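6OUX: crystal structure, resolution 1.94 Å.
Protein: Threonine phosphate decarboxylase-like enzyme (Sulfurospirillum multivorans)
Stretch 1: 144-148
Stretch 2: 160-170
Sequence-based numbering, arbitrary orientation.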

# COMPACT_ATOMS: atom_id res chain seq x y z
N VAL A 144 24.62 -6.93 11.19
CA VAL A 144 23.54 -7.10 12.19
C VAL A 144 24.13 -7.79 13.43
O VAL A 144 24.83 -8.77 13.29
CB VAL A 144 22.39 -7.93 11.60
CG1 VAL A 144 21.22 -8.02 12.56
CG2 VAL A 144 21.92 -7.32 10.27
N VAL A 145 23.90 -7.26 14.61
CA VAL A 145 24.28 -7.90 15.90
C VAL A 145 22.99 -8.13 16.74
O VAL A 145 22.02 -7.37 16.59
CB VAL A 145 25.31 -7.09 16.69
CG1 VAL A 145 26.67 -7.13 15.96
CG2 VAL A 145 24.86 -5.65 16.95
N TYR A 146 22.97 -9.18 17.55
CA TYR A 146 21.73 -9.62 18.20
C TYR A 146 21.98 -9.57 19.67
O TYR A 146 23.00 -10.04 20.09
CB TYR A 146 21.37 -11.07 17.79
CG TYR A 146 20.87 -11.16 16.38
CD1 TYR A 146 19.55 -10.83 16.08
CD2 TYR A 146 21.73 -11.46 15.33
CE1 TYR A 146 19.06 -10.89 14.79
CE2 TYR A 146 21.28 -11.47 14.03
CZ TYR A 146 19.93 -11.22 13.76
OH TYR A 146 19.44 -11.27 12.48
N PHE A 147 21.11 -8.93 20.42
CA PHE A 147 21.06 -9.08 21.89
C PHE A 147 20.08 -10.24 22.26
O PHE A 147 18.92 -10.17 21.88
CB PHE A 147 20.58 -7.76 22.52
CG PHE A 147 20.59 -7.79 24.02
CD1 PHE A 147 21.77 -7.59 24.71
CD2 PHE A 147 19.43 -8.05 24.73
CE1 PHE A 147 21.81 -7.67 26.08
CE2 PHE A 147 19.45 -8.12 26.12
CZ PHE A 147 20.65 -7.93 26.79
N PRO A 148 20.54 -11.31 22.96
CA PRO A 148 19.66 -12.46 23.26
C PRO A 148 18.83 -12.23 24.48
O PRO A 148 19.38 -11.94 25.49
CB PRO A 148 20.65 -13.60 23.50
CG PRO A 148 21.89 -12.91 24.00
CD PRO A 148 21.97 -11.66 23.20
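Stretch 2, residues 160-170: DKYCQFIENEQ

The centre of this contact is the ring of Phe147. Its CA-to-CB bond points toward stretch 2, and its chi1 is t. Of the five residues in stretch 1, it gives up the most area to the other stretch. Tyr162 lies against one face of this ring. Tyr162 CA is 4.0 Å from the centroid of the Phe147 ring and 29° off the ring normal, a CH-pi contact. The closest approach of the two residues is 3.6 Å, from Phe147 CE1 to Tyr162 CA. The Tyr162 side chain, with chi1 also t, turns the edge of its ring toward the face of Phe147. The two planes stand at 87° and the centroids are 5.3 Å apart. Phe147 CG and Tyr162 CD1 are 3.6 Å apart. Backbone and ring of one helical residue thus both pack on Phe147.

Phe165, one helical turn further on, meets Phe147 at the edge of the Phe147 ring. Phe147 CD1 is 3.7 Å from Phe165 CG. These two rings are oblique, with planes at 57° and centroids 5.5 Å apart. In return, Phe147 CA lies over one face of the Phe165 ring. The Phe165 CA-to-CB bond points toward the strand, and the ring extends back along it, in the direction of Val145. Its CZ is 4.0 Å from Val145 CG2, so one phenyl ring touches both inward-facing residues of the strand.

This pattern follows from the backbone conformations. Residues 144-148 are extended. The CA-to-CB bonds of Val145 and Phe147 point toward stretch 2, and that of Tyr146, between them, points away. Residues 160-169 are helical, and the amides of Gln164 to Gln170 each bond to the carbonyl four residues back, such as Phe165 N to Lys161 O at 3.0 Å. Lys161, Phe165 and Glu169 follow one another at this spacing, and all three have CA-to-CB bonds toward the strand. The helix runs nearly antiparallel to the strand. The angle between their directions is 162°, and the axes come within 9.9 Å. Phe147 therefore pairs with the earlier part of the helix and Val145 with its end. The CA atoms of Phe147 and Tyr162 are 7.0 Å apart, and those of Val145 and Glu169 are 8.0 Å apart.

Further out, polar atoms join the contact. Tyr146 takes part through its backbone: Tyr146 O is 3.5 Å from Phe165 CZ. Lys161 O lies 3.8 Å from Phe147 CE1. The Lys161 side chain starts toward the strand, with Lys161 CB 4.2 Å from Phe147 CZ, but its extended end leads away.

At the other end, Glu169 OE1 is 3.3 Å from Val145 CG1. This is a packing contact between a carboxylate oxygen and a methyl group. Glu169 OE1 is hydrogen-bonded elsewhere in the structure. No hydrogen bond links the two stretches, which bury 323 Å² in all, both sides summed. Beyond Glu169 the helix stops. Gln170 has positive phi, and its NE2 donates a hydrogen bond to Glu167 O at 2.8 Å, within stretch 2.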

# COMPACT_ATOMS: atom_id res chain seq x y z
N ASP A 160 20.13 -2.54 31.67
CA ASP A 160 21.54 -2.29 31.92
C ASP A 160 22.45 -3.11 31.01
O ASP A 160 23.45 -2.54 30.44
CB ASP A 160 21.85 -2.55 33.38
CG ASP A 160 23.32 -2.30 33.72
OD1 ASP A 160 23.73 -1.14 33.90
OD2 ASP A 160 24.06 -3.29 33.80
N LYS A 161 22.16 -4.42 30.87
CA LYS A 161 23.02 -5.28 30.06
C LYS A 161 22.91 -4.93 28.62
O LYS A 161 23.87 -5.00 27.88
CB LYS A 161 22.74 -6.78 30.23
CG LYS A 161 23.22 -7.30 31.57
CD LYS A 161 22.77 -8.71 31.87
CE LYS A 161 23.09 -9.07 33.32
NZ LYS A 161 22.70 -10.48 33.58
N TYR A 162 21.71 -4.60 28.22
CA TYR A 162 21.47 -4.17 26.86
C TYR A 162 22.29 -2.91 26.54
O TYR A 162 22.96 -2.88 25.53
CB TYR A 162 20.02 -3.86 26.69
CG TYR A 162 19.70 -3.37 25.31
CD1 TYR A 162 19.65 -4.27 24.23
CD2 TYR A 162 19.48 -2.05 25.08
CE1 TYR A 162 19.33 -3.83 22.97
CE2 TYR A 162 19.18 -1.59 23.81
CZ TYR A 162 19.13 -2.46 22.77
OH TYR A 162 18.85 -1.98 21.52
N CYS A 163 22.25 -1.92 27.42
CA CYS A 163 23.01 -0.70 27.22
C CYS A 163 24.52 -0.97 27.11
O CYS A 163 25.18 -0.39 26.27
CB CYS A 163 22.75 0.26 28.36
SG CYS A 163 21.16 1.05 28.18
N GLN A 164 25.05 -1.84 27.96
CA GLN A 164 26.45 -2.17 27.89
C GLN A 164 26.81 -2.87 26.54
O GLN A 164 27.84 -2.60 25.94
CB GLN A 164 26.81 -3.06 29.06
CG GLN A 164 28.29 -3.33 29.13
CD GLN A 164 29.08 -2.03 29.24
OE1 GLN A 164 29.82 -1.65 28.32
NE2 GLN A 164 28.89 -1.33 30.31
N PHE A 165 25.92 -3.75 26.10
CA PHE A 165 26.02 -4.39 24.82
C PHE A 165 26.06 -3.34 23.68
O PHE A 165 26.91 -3.43 22.78
CB PHE A 165 24.84 -5.34 24.62
CG PHE A 165 24.78 -5.95 23.27
CD1 PHE A 165 25.69 -6.94 22.91
CD2 PHE A 165 23.86 -5.53 22.34
CE1 PHE A 165 25.66 -7.50 21.63
CE2 PHE A 165 23.80 -6.08 21.07
CZ PHE A 165 24.71 -7.07 20.72
N ILE A 166 25.12 -2.39 23.72
CA ILE A 166 25.10 -1.30 22.73
C ILE A 166 26.40 -0.42 22.82
O ILE A 166 26.97 -0.02 21.80
CB ILE A 166 23.80 -0.43 22.84
CG1 ILE A 166 22.54 -1.28 22.59
CG2 ILE A 166 23.85 0.72 21.82
CD1 ILE A 166 22.55 -2.05 21.30
N GLU A 167 26.85 -0.14 24.01
CA GLU A 167 28.11 0.62 24.16
C GLU A 167 29.29 -0.14 23.54
O GLU A 167 30.06 0.41 22.76
CB GLU A 167 28.35 0.94 25.63
CG GLU A 167 27.50 2.08 26.13
CD GLU A 167 27.42 2.12 27.65
OE1 GLU A 167 27.91 1.17 28.31
OE2 GLU A 167 26.82 3.09 28.20
N ASN A 168 29.39 -1.43 23.85
CA ASN A 168 30.43 -2.28 23.23
C ASN A 168 30.36 -2.35 21.71
O ASN A 168 31.37 -2.24 21.00
CB ASN A 168 30.29 -3.69 23.78
CG ASN A 168 30.60 -3.77 25.25
OD1 ASN A 168 31.04 -2.81 25.88
ND2 ASN A 168 30.39 -4.92 25.80
N GLU A 169 29.17 -2.53 21.17
CA GLU A 169 29.06 -2.78 19.75
C GLU A 169 29.06 -1.54 18.89
O GLU A 169 29.37 -1.63 17.71
CB GLU A 169 27.80 -3.60 19.43
CG GLU A 169 27.79 -5.03 19.89
CD GLU A 169 28.71 -5.96 19.08
OE1 GLU A 169 28.98 -5.71 17.91
OE2 GLU A 169 29.19 -6.93 19.68
N GLN A 170 28.63 -0.41 19.44
CA GLN A 170 28.52 0.87 18.67
C GLN A 170 27.76 0.75 17.36
O GLN A 170 28.23 1.15 16.38
CB GLN A 170 29.93 1.48 18.43
CG GLN A 170 30.62 1.89 19.73
CD GLN A 170 29.94 3.08 20.41
OE1 GLN A 170 29.65 4.06 19.73
NE2 GLN A 170 29.72 3.02 21.73